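Local structure of annexin A8 (Homo sapiens, 1W3W) at residues Val47-Ser52 with Leu320-Ser325; Ile116-Ala121 with Ala259-Tyr264; Val248-Thr251 with Ser256-Ala259; Cys293-Lys296 with Thr302-Ser305. The protein acts as an anticoagulant, indirectly inhibiting the thromboplastin-specific complex, and binds calcium and phospholipid as a member of the annexin family. All coordinates share one frame; numbering follows the deposited sequence.

Contact 1 of 4, residues Val47-Ser52 with Leu320-Ser325; sequences VLTKRS and LSLVGS
The flat group in this contact is the peptide carbonyl of Ser321, and Lys50 approaches it neither head-on nor flat: Lys50 NZ lies 3.1 Å from Ser321 O, tilted 29° from the carbonyl plane. The C=O...N angle of this bond is 125°. The site is a seam of the annexin fold, where the C-terminal end of helix 41-48 in repeat 1 and the residues after it meet the end of helix 313-323 in repeat 4, almost the whole chain away in sequence. The backbones come close here, with Thr49 CA 5.4 Å from Leu322 CA. Two hydroxyls meet between them: Ser321 OG donates to Thr49 OG1 across 2.6 Å and takes a weak bond from Lys50 NZ. Thr49 OG1 sits between its own backbone N and carbonyl carbon (chi1 67°), a rotation that sets it beside Ser321 OG and also lets it bond to Ile45 O in the preceding helical turn. A valine in place of Thr49 would probably leave the Ser321 hydroxyl without its acceptor and the Ile45 carbonyl without this partner. The other branch of Thr49, the methyl CG2, meets Leu322 CG, the two side chains crossing at about a right angle; beyond, Leu322 packs on Leu86 and Leu90 of helix 81-91. The lysine chain is largely exposed. Its bend at chi2 brings NZ to the end of helix 313-323, and on the way Lys50 CE passes 3.3 Å from Ser321 OG.

Contact 2 of 4, residues Ile116-Ala121 with Ala259-Tyr264; sequences IIEILA and AERLYY
Glu118 OE1 receives two N-H groups of Arg261, and this pair carries the contact between segments 116-121 and 259-264. Arg261 NE donates to it across 2.9 Å with an N-H...O angle of 158°, and Arg261 NH2 reaches the same Glu118 OE1 at 3.2 Å and a more bent 140°. The grip is side-on, and both bonds leave the guanidinium edge close to its plane. NE uses the anti lone pair of OE1, pointing away from the other carboxylate oxygen, whereas NH2 arrives on that same anti side but well out of the carboxylate plane; the two flat groups stand 73° apart. Glu118 is extended beyond CG, while Arg261 bends at chi2, bringing its NE-NH2 edge round to the carboxylate. This long reach lets a salt bridge span backbones whose nearest CA atoms, Glu118 and Arg261, are 8.9 Å apart. The helices, 113-122 and 254-266, belong to repeats 2 and 4, and the centre of the contact lies about 6 Å from the centre of the chain, consistent with the charged, hydrophilic central channel known from annexins. A leucine in place of Arg261 would probably leave Glu118 OE1 without both of its donors across this interface. In the second shell, Glu118 OE2 forms a salt bridge with Arg278 NE, so the buried carboxylate has a cation for each oxygen, which probably favours its ionised form. Helix 273-283 also supplies Thr275 and Asn279, which pack against Arg261; Asn279 touches Glu118 as well.

Contact 3 of 4, residues Val248-Thr251 with Ser256-Ala259; sequences VKCT and SYFA
Cys250 and Tyr257 are brought together by two different side-chain rotations: the cysteine SG lies beside its backbone N, opposite the carbonyl carbon (chi1 -73°), and the tyrosine swings CG away from its own N (chi1 166°), so that the ring stands against helix 238-252. The sulfur then rests over one ring face, 3.8 Å from the centroid and 23° off the ring normal, displaced toward the rim where Cys250 SG approaches Tyr257 CD2 to 3.5 Å. This is a Cys sulfur-aromatic contact. Lys249 adds its CB, 4.2 Å from Tyr257 CD1 and oblique to the ring; its extended chain then runs on to a salt bridge between NZ and Glu260 OE2, one turn along helix 254-266. No hydrogen bond joins the two segments, which face each other across the short turn linking repeats 3 and 4, with Lys249 CA 5.9 Å from Tyr257 CA. Tyr257 also lies against a face of the Phe258 ring. Around this pair, Ser122 of helix 113-122 touches Cys250, Tyr257 and Phe258, helix 288-299 covers Ser256 and Ala259, and helices 210-224 and 228-235 pack on Val248.

Contact 4 of 4, residues Cys293-Lys296 with Thr302-Ser305; sequences CHFK and TLSS
Phe295 fits closely against the start of helix 303-310, whereas Lys296 beside it runs along the exposed side. The phenyl ring receives Leu303 CA over one face, a CH-pi contact 4.0 Å from the centroid, and Phe295 CD2 comes within 3.4 Å of Leu303 N. With CG anti to the backbone N (chi1 -162°), the ring projects against this first helical turn; its CE1 meets Leu303 CD1 at 3.9 Å, the side chains crossing at about a right angle. Behind the pair, Leu303 packs on Met266, a calcium ligand, and Phe295 meets Tyr299 edge-to-face. Within annexin repeat 4, the contact closes the short connection from helix 288-299 to helix 303-310. Thr302 is the N-cap of the second helix: Thr302 OG1 accepts from Ser305 N at 3.2 Å, while Ser305 OG returns a bond to Thr302 O. On the solvent side the packing thins to aliphatic touches. Lys296 and Thr302 point the same way, side by side, with Lys296 CG 4.0 Å from Thr302 CG2; the lysine bends at chi3 (117°) and hands its ammonium to the carbonyl of Pro327 at the chain's C-terminus.

Overall arrangement
Contact 2 lies nearest the middle of the chain, its centre about 6 Å from that of the chain, with contact 3 next at about 11 Å; contacts 1 and 4 lie peripherally, at about 19 and 18 Å. Chemistry follows place: a salt bridge between charged groups at the centre, a sulfur-aromatic pair beside it, aromatic packing plus an N-cap in contact 4, and hydroxyls with a lysine at the outer seam. Contacts 2 and 3 share Ala259 and helix 254-266, and Tyr257 OH packs on Glu118 CG. Phe295 of contact 4 touches that helix too, while Ser304 meets Leu320 and Val323 of contact 1. Contacts 1 and 2 join repeats far apart in sequence; contacts 3 and 4 join consecutive helices.

Contact 1 of 4, residues Val47-Ser52 with Leu320-Ser325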
loop_
_atom_site.group_PDB
_atom_site.type_symbol
_atom_site.label_atom_id
_atom_site.label_comp_id
_atom_site.label_asym_id
_atom_site.label_seq_id
_atom_site.Cartn_x
_atom_site.Cartn_y
_atom_site.Cartn_z
ATOM N N VAL A 47 -17.141 15.973 6.213
ATOM C CA VAL A 47 -17.415 14.902 7.160
ATOM C C VAL A 47 -16.397 13.759 6.995
ATOM O O VAL A 47 -15.698 13.385 7.946
ATOM C CB VAL A 47 -18.860 14.368 7.000
ATOM C CG1 VAL A 47 -19.081 13.112 7.836
ATOM C CG2 VAL A 47 -19.882 15.438 7.385
ATOM N N LEU A 48 -16.301 13.197 5.798
ATOM C CA LEU A 48 -15.578 11.939 5.646
ATOM C C LEU A 48 -14.060 12.054 5.745
ATOM O O LEU A 48 -13.430 11.108 6.214
ATOM C CB LEU A 48 -15.994 11.222 4.366
ATOM C CG LEU A 48 -17.479 10.864 4.379
ATOM C CD1 LEU A 48 -17.866 10.235 3.068
ATOM C CD2 LEU A 48 -17.813 9.942 5.556
ATOM N N THR A 49 -13.467 13.168 5.316
ATOM C CA THR A 49 -12.008 13.355 5.481
ATOM C C THR A 49 -11.580 13.893 6.835
ATOM O O THR A 49 -10.390 13.931 7.106
ATOM C CB THR A 49 -11.394 14.274 4.407
ATOM O OG1 THR A 49 -11.872 15.622 4.573
ATOM C CG2 THR A 49 -11.791 13.839 3.014
ATOM N N LYS A 50 -12.520 14.329 7.671
ATOM C CA LYS A 50 -12.199 14.824 9.005
ATOM C C LYS A 50 -12.579 13.859 10.123
ATOM O O LYS A 50 -12.374 14.174 11.283
ATOM C CB LYS A 50 -12.874 16.185 9.250
ATOM C CG LYS A 50 -12.347 17.320 8.367
ATOM C CD LYS A 50 -10.862 17.569 8.601
ATOM C CE LYS A 50 -10.290 18.680 7.704
ATOM N NZ LYS A 50 -8.843 18.416 7.404
ATOM N N ARG A 51 -13.147 12.708 9.796
ATOM C CA ARG A 51 -13.422 11.672 10.779
ATOM C C ARG A 51 -12.503 10.486 10.520
ATOM O O ARG A 51 -12.043 10.287 9.419
ATOM C CB ARG A 51 -14.881 11.210 10.702
ATOM C CG ARG A 51 -15.920 12.304 10.946
ATOM C CD ARG A 51 -15.980 12.848 12.382
ATOM N NE ARG A 51 -17.061 13.826 12.452
ATOM C CZ ARG A 51 -16.918 15.141 12.315
ATOM N NH1 ARG A 51 -15.721 15.705 12.203
ATOM N NH2 ARG A 51 -17.997 15.909 12.334
ATOM N N SER A 52 -12.238 9.697 11.542
ATOM C CA SER A 52 -11.393 8.518 11.402
ATOM C C SER A 52 -12.156 7.389 10.717
ATOM O O SER A 52 -13.382 7.414 10.616
ATOM C CB SER A 52 -10.911 8.068 12.774
ATOM O OG SER A 52 -11.972 7.505 13.524
ATOM N N LEU A 320 -6.240 16.954 -0.239
ATOM C CA LEU A 320 -5.556 17.934 0.599
ATOM C C LEU A 320 -6.137 17.970 2.005
ATOM O O LEU A 320 -5.408 18.167 2.953
ATOM C CB LEU A 320 -5.599 19.334 -0.055
ATOM C CG LEU A 320 -4.803 19.496 -1.356
ATOM C CD1 LEU A 320 -5.039 20.894 -1.986
ATOM C CD2 LEU A 320 -3.316 19.297 -1.105
ATOM N N SER A 321 -7.446 17.754 2.142
ATOM C CA SER A 321 -8.098 17.702 3.453
ATOM C C SER A 321 -7.556 16.524 4.267
ATOM O O SER A 321 -7.284 16.657 5.459
ATOM C CB SER A 321 -9.613 17.617 3.289
ATOM O OG SER A 321 -10.284 17.678 4.531
ATOM N N LEU A 322 -7.350 15.386 3.598
ATOM C CA LEU A 322 -6.798 14.184 4.224
ATOM C C LEU A 322 -5.352 14.363 4.643
ATOM O O LEU A 322 -4.964 13.981 5.736
ATOM C CB LEU A 322 -6.844 13.013 3.239
ATOM C CG LEU A 322 -8.096 12.162 3.214
ATOM C CD1 LEU A 322 -7.981 11.196 2.048
ATOM C CD2 LEU A 322 -8.281 11.417 4.535
ATOM N N VAL A 323 -4.551 14.945 3.757
ATOM C CA VAL A 323 -3.131 15.159 4.010
ATOM C C VAL A 323 -2.933 16.138 5.168
ATOM O O VAL A 323 -2.020 15.980 5.965
ATOM C CB VAL A 323 -2.410 15.654 2.730
ATOM C CG1 VAL A 323 -0.969 16.050 3.022
ATOM C CG2 VAL A 323 -2.438 14.568 1.648
ATOM N N GLY A 324 -3.795 17.145 5.251
ATOM C CA GLY A 324 -3.722 18.153 6.295
ATOM C C GLY A 324 -2.614 19.171 6.075
ATOM O O GLY A 324 -2.007 19.240 5.003
ATOM N N SER A 325 -2.347 19.966 7.103
ATOM C CA SER A 325 -1.341 21.020 6.998
ATOM C C SER A 325 0.015 20.450 6.552
ATOM O O SER A 325 0.487 19.456 7.075
ATOM C CB SER A 325 -1.198 21.789 8.319
ATOM O OG SER A 325 -0.357 22.922 8.118
#

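Contact 2 of 4, residues Ile116-Ala121 with Ala259-Tyr264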
loop_
_atom_site.group_PDB
_atom_site.type_symbol
_atom_site.label_atom_id
_atom_site.label_comp_id
_atom_site.label_asym_id
_atom_site.label_seq_id
_atom_site.Cartn_x
_atom_site.Cartn_y
_atom_site.Cartn_z
ATOM N N ILE A 116 -0.031 -5.544 -6.466
ATOM C CA ILE A 116 0.174 -6.750 -5.675
ATOM C C ILE A 116 1.527 -6.733 -4.966
ATOM O O ILE A 116 1.612 -7.063 -3.790
ATOM C CB ILE A 116 0.044 -8.042 -6.549
ATOM C CG1 ILE A 116 -1.306 -8.066 -7.286
ATOM C CG2 ILE A 116 0.177 -9.283 -5.653
ATOM C CD1 ILE A 116 -1.435 -9.172 -8.372
ATOM N N ILE A 117 2.572 -6.320 -5.682
ATOM C CA ILE A 117 3.921 -6.194 -5.113
ATOM C C ILE A 117 3.945 -5.232 -3.914
ATOM O O ILE A 117 4.485 -5.548 -2.850
ATOM C CB ILE A 117 4.902 -5.697 -6.217
ATOM C CG1 ILE A 117 5.171 -6.823 -7.228
ATOM C CG2 ILE A 117 6.204 -5.176 -5.614
ATOM C CD1 ILE A 117 5.697 -6.364 -8.581
ATOM N N GLU A 118 3.369 -4.050 -4.117
ATOM C CA GLU A 118 3.345 -2.994 -3.108
ATOM C C GLU A 118 2.718 -3.488 -1.826
ATOM O O GLU A 118 3.281 -3.321 -0.752
ATOM C CB GLU A 118 2.582 -1.777 -3.653
ATOM C CG GLU A 118 2.235 -0.700 -2.636
ATOM C CD GLU A 118 1.113 0.192 -3.140
ATOM O OE1 GLU A 118 1.337 0.945 -4.100
ATOM O OE2 GLU A 118 0.009 0.133 -2.578
ATOM N N ILE A 119 1.543 -4.082 -1.929
ATOM C CA ILE A 119 0.831 -4.502 -0.738
ATOM C C ILE A 119 1.542 -5.666 -0.049
ATOM O O ILE A 119 1.764 -5.627 1.173
ATOM C CB ILE A 119 -0.626 -4.838 -1.048
ATOM C CG1 ILE A 119 -1.343 -3.572 -1.515
ATOM C CG2 ILE A 119 -1.304 -5.383 0.196
ATOM C CD1 ILE A 119 -2.763 -3.797 -1.946
ATOM N N LEU A 120 1.929 -6.682 -0.815
ATOM C CA LEU A 120 2.539 -7.866 -0.207
ATOM C C LEU A 120 3.910 -7.573 0.431
ATOM O O LEU A 120 4.264 -8.166 1.451
ATOM C CB LEU A 120 2.632 -9.029 -1.207
ATOM C CG LEU A 120 1.404 -9.955 -1.237
ATOM C CD1 LEU A 120 0.112 -9.193 -1.418
ATOM C CD2 LEU A 120 1.531 -11.033 -2.307
ATOM N N ALA A 121 4.670 -6.659 -0.154
ATOM C CA ALA A 121 5.995 -6.332 0.368
ATOM C C ALA A 121 5.978 -5.351 1.536
ATOM O O ALA A 121 6.876 -5.380 2.389
ATOM C CB ALA A 121 6.872 -5.816 -0.741
ATOM N N ALA A 259 6.785 7.367 0.573
ATOM C CA ALA A 259 7.033 8.695 -0.001
ATOM C C ALA A 259 7.395 8.557 -1.472
ATOM O O ALA A 259 6.923 9.318 -2.302
ATOM C CB ALA A 259 8.153 9.422 0.737
ATOM N N GLU A 260 8.251 7.584 -1.784
ATOM C CA GLU A 260 8.757 7.382 -3.142
ATOM C C GLU A 260 7.668 6.859 -4.068
ATOM O O GLU A 260 7.606 7.214 -5.246
ATOM C CB GLU A 260 9.942 6.407 -3.109
ATOM C CG GLU A 260 10.610 6.177 -4.453
ATOM C CD GLU A 260 11.737 5.164 -4.355
ATOM O OE1 GLU A 260 12.778 5.469 -3.749
ATOM O OE2 GLU A 260 11.561 4.056 -4.870
ATOM N N ARG A 261 6.795 6.031 -3.522
ATOM C CA ARG A 261 5.659 5.528 -4.252
ATOM C C ARG A 261 4.734 6.670 -4.667
ATOM O O ARG A 261 4.265 6.728 -5.801
ATOM C CB ARG A 261 4.919 4.535 -3.376
ATOM C CG ARG A 261 4.064 3.648 -4.112
ATOM C CD ARG A 261 4.794 2.630 -4.976
ATOM N NE ARG A 261 3.760 1.757 -5.467
ATOM C CZ ARG A 261 3.625 1.344 -6.716
ATOM N NH1 ARG A 261 4.522 1.640 -7.656
ATOM N NH2 ARG A 261 2.600 0.578 -7.004
ATOM N N LEU A 262 4.491 7.583 -3.743
ATOM C CA LEU A 262 3.637 8.730 -4.004
ATOM C C LEU A 262 4.275 9.666 -5.034
ATOM O O LEU A 262 3.598 10.128 -5.942
ATOM C CB LEU A 262 3.346 9.467 -2.702
ATOM C CG LEU A 262 2.442 8.727 -1.713
ATOM C CD1 LEU A 262 2.393 9.473 -0.401
ATOM C CD2 LEU A 262 1.055 8.586 -2.300
ATOM N N TYR A 263 5.573 9.915 -4.894
ATOM C CA TYR A 263 6.330 10.733 -5.849
ATOM C C TYR A 263 6.230 10.210 -7.274
ATOM O O TYR A 263 5.978 10.977 -8.208
ATOM C CB TYR A 263 7.801 10.801 -5.431
ATOM C CG TYR A 263 8.688 11.623 -6.353
ATOM C CD1 TYR A 263 8.648 13.018 -6.331
ATOM C CD2 TYR A 263 9.567 10.997 -7.246
ATOM C CE1 TYR A 263 9.461 13.771 -7.177
ATOM C CE2 TYR A 263 10.390 11.745 -8.092
ATOM C CZ TYR A 263 10.324 13.132 -8.046
ATOM O OH TYR A 263 11.125 13.870 -8.874
ATOM N N TYR A 264 6.414 8.907 -7.455
ATOM C CA TYR A 264 6.398 8.348 -8.796
ATOM C C TYR A 264 4.992 8.158 -9.352
ATOM O O TYR A 264 4.820 8.092 -10.557
ATOM C CB TYR A 264 7.239 7.075 -8.886
ATOM C CG TYR A 264 8.728 7.382 -8.951
ATOM C CD1 TYR A 264 9.573 7.082 -7.883
ATOM C CD2 TYR A 264 9.285 8.013 -10.069
ATOM C CE1 TYR A 264 10.943 7.374 -7.933
ATOM C CE2 TYR A 264 10.650 8.316 -10.123
ATOM C CZ TYR A 264 11.471 7.988 -9.048
ATOM O OH TYR A 264 12.819 8.284 -9.084
#

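Contact 3 of 4, residues Val248-Thr251 with Ser256-Ala259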
loop_
_atom_site.group_PDB
_atom_site.type_symbol
_atom_site.label_atom_id
_atom_site.label_comp_id
_atom_site.label_asym_id
_atom_site.label_seq_id
_atom_site.Cartn_x
_atom_site.Cartn_y
_atom_site.Cartn_z
ATOM N N VAL A 248 13.627 -4.692 -0.486
ATOM C CA VAL A 248 14.806 -4.018 0.048
ATOM C C VAL A 248 14.455 -2.635 0.631
ATOM O O VAL A 248 14.821 -2.319 1.770
ATOM C CB VAL A 248 15.933 -3.899 -1.029
ATOM C CG1 VAL A 248 17.025 -2.986 -0.566
ATOM C CG2 VAL A 248 16.516 -5.270 -1.347
ATOM N N LYS A 249 13.709 -1.831 -0.128
ATOM C CA LYS A 249 13.326 -0.485 0.328
ATOM C C LYS A 249 12.457 -0.529 1.580
ATOM O O LYS A 249 12.659 0.273 2.501
ATOM C CB LYS A 249 12.600 0.269 -0.786
ATOM C CG LYS A 249 13.514 0.689 -1.917
ATOM C CD LYS A 249 12.723 1.173 -3.106
ATOM C CE LYS A 249 13.629 1.930 -4.074
ATOM N NZ LYS A 249 12.915 2.159 -5.355
ATOM N N CYS A 250 11.505 -1.465 1.625
ATOM C CA CYS A 250 10.612 -1.606 2.779
ATOM C C CYS A 250 11.360 -2.060 4.036
ATOM O O CYS A 250 10.991 -1.721 5.154
ATOM C CB CYS A 250 9.474 -2.568 2.461
ATOM S SG CYS A 250 8.247 -1.845 1.342
ATOM N N THR A 251 12.428 -2.815 3.837
ATOM C CA THR A 251 13.260 -3.285 4.938
ATOM C C THR A 251 14.069 -2.150 5.536
ATOM O O THR A 251 14.194 -2.053 6.747
ATOM C CB THR A 251 14.210 -4.384 4.410
ATOM O OG1 THR A 251 13.441 -5.527 4.032
ATOM C CG2 THR A 251 15.150 -4.886 5.497
ATOM N N SER A 256 9.910 5.970 4.018
ATOM C CA SER A 256 10.591 6.453 2.823
ATOM C C SER A 256 10.099 5.735 1.548
ATOM O O SER A 256 10.003 6.354 0.473
ATOM C CB SER A 256 12.104 6.289 3.009
ATOM O OG SER A 256 12.796 6.469 1.799
ATOM N N TYR A 257 9.767 4.447 1.666
ATOM C CA TYR A 257 9.211 3.692 0.540
ATOM C C TYR A 257 7.896 4.326 0.064
ATOM O O TYR A 257 7.678 4.533 -1.137
ATOM C CB TYR A 257 8.977 2.206 0.902
ATOM C CG TYR A 257 8.100 1.512 -0.123
ATOM C CD1 TYR A 257 8.560 1.260 -1.400
ATOM C CD2 TYR A 257 6.786 1.153 0.177
ATOM C CE1 TYR A 257 7.742 0.682 -2.353
ATOM C CE2 TYR A 257 5.974 0.569 -0.766
ATOM C CZ TYR A 257 6.454 0.324 -2.017
ATOM O OH TYR A 257 5.639 -0.270 -2.949
ATOM N N PHE A 258 7.012 4.610 1.010
ATOM C CA PHE A 258 5.710 5.180 0.671
ATOM C C PHE A 258 5.839 6.568 0.079
ATOM O O PHE A 258 5.084 6.905 -0.825
ATOM C CB PHE A 258 4.756 5.172 1.873
ATOM C CG PHE A 258 4.254 3.803 2.216
ATOM C CD1 PHE A 258 4.541 3.228 3.425
ATOM C CD2 PHE A 258 3.507 3.076 1.295
ATOM C CE1 PHE A 258 4.088 1.940 3.730
ATOM C CE2 PHE A 258 3.063 1.808 1.591
ATOM C CZ PHE A 258 3.358 1.238 2.820
ATOM N N ALA A 259 6.785 7.367 0.573
ATOM C CA ALA A 259 7.033 8.695 -0.001
ATOM C C ALA A 259 7.395 8.557 -1.472
ATOM O O ALA A 259 6.923 9.318 -2.302
ATOM C CB ALA A 259 8.153 9.422 0.737
#

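Contact 4 of 4, residues Cys293-Lys296 with Thr302-Ser305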
loop_
_atom_site.group_PDB
_atom_site.type_symbol
_atom_site.label_atom_id
_atom_site.label_comp_id
_atom_site.label_asym_id
_atom_site.label_seq_id
_atom_site.Cartn_x
_atom_site.Cartn_y
_atom_site.Cartn_z
ATOM N N CYS A 293 7.086 14.176 6.000
ATOM C CA CYS A 293 8.418 14.621 6.378
ATOM C C CYS A 293 9.500 14.072 5.443
ATOM O O CYS A 293 10.393 14.814 4.974
ATOM C CB CYS A 293 8.694 14.206 7.811
ATOM S SG CYS A 293 10.314 14.703 8.396
ATOM N N HIS A 294 9.411 12.771 5.167
ATOM C CA HIS A 294 10.350 12.092 4.283
ATOM C C HIS A 294 10.260 12.615 2.855
ATOM O O HIS A 294 11.283 12.773 2.192
ATOM C CB HIS A 294 10.147 10.570 4.310
ATOM C CG HIS A 294 10.866 9.895 5.437
ATOM N ND1 HIS A 294 10.301 9.718 6.682
ATOM C CD2 HIS A 294 12.122 9.393 5.520
ATOM C CE1 HIS A 294 11.167 9.113 7.476
ATOM N NE2 HIS A 294 12.279 8.907 6.796
ATOM N N PHE A 295 9.048 12.894 2.387
ATOM C CA PHE A 295 8.844 13.443 1.047
ATOM C C PHE A 295 9.606 14.764 0.868
ATOM O O PHE A 295 10.272 14.978 -0.143
ATOM C CB PHE A 295 7.357 13.693 0.801
ATOM C CG PHE A 295 6.998 13.836 -0.631
ATOM C CD1 PHE A 295 6.540 12.747 -1.350
ATOM C CD2 PHE A 295 7.117 15.064 -1.273
ATOM C CE1 PHE A 295 6.204 12.875 -2.673
ATOM C CE2 PHE A 295 6.793 15.196 -2.590
ATOM C CZ PHE A 295 6.330 14.094 -3.297
ATOM N N LYS A 296 9.461 15.642 1.857
ATOM C CA LYS A 296 10.136 16.944 1.896
ATOM C C LYS A 296 11.645 16.796 1.880
ATOM O O LYS A 296 12.330 17.499 1.136
ATOM C CB LYS A 296 9.758 17.710 3.172
ATOM C CG LYS A 296 8.837 18.861 2.954
ATOM C CD LYS A 296 8.668 19.664 4.245
ATOM C CE LYS A 296 9.187 21.070 4.075
ATOM N NZ LYS A 296 8.628 21.951 5.103
ATOM N N THR A 302 6.989 19.799 -0.785
ATOM C CA THR A 302 5.966 19.081 -0.017
ATOM C C THR A 302 5.103 18.157 -0.889
ATOM O O THR A 302 4.944 18.373 -2.084
ATOM C CB THR A 302 5.060 20.051 0.722
ATOM O OG1 THR A 302 4.316 20.827 -0.222
ATOM C CG2 THR A 302 5.872 21.079 1.548
ATOM N N LEU A 303 4.547 17.127 -0.257
ATOM C CA LEU A 303 3.589 16.235 -0.879
ATOM C C LEU A 303 2.403 17.025 -1.469
ATOM O O LEU A 303 1.991 16.801 -2.603
ATOM C CB LEU A 303 3.078 15.241 0.174
ATOM C CG LEU A 303 2.019 14.240 -0.280
ATOM C CD1 LEU A 303 2.507 13.439 -1.451
ATOM C CD2 LEU A 303 1.659 13.329 0.889
ATOM N N SER A 304 1.881 17.958 -0.685
ATOM C CA SER A 304 0.739 18.789 -1.091
ATOM C C SER A 304 0.998 19.612 -2.351
ATOM O O SER A 304 0.109 19.763 -3.174
ATOM C CB SER A 304 0.332 19.712 0.054
ATOM O OG SER A 304 -0.131 18.933 1.135
ATOM N N SER A 305 2.224 20.108 -2.529
ATOM C CA SER A 305 2.541 20.920 -3.701
ATOM C C SER A 305 2.440 20.086 -4.978
ATOM O O SER A 305 1.979 20.582 -6.021
ATOM C CB SER A 305 3.923 21.600 -3.584
ATOM O OG SER A 305 5.003 20.708 -3.915
#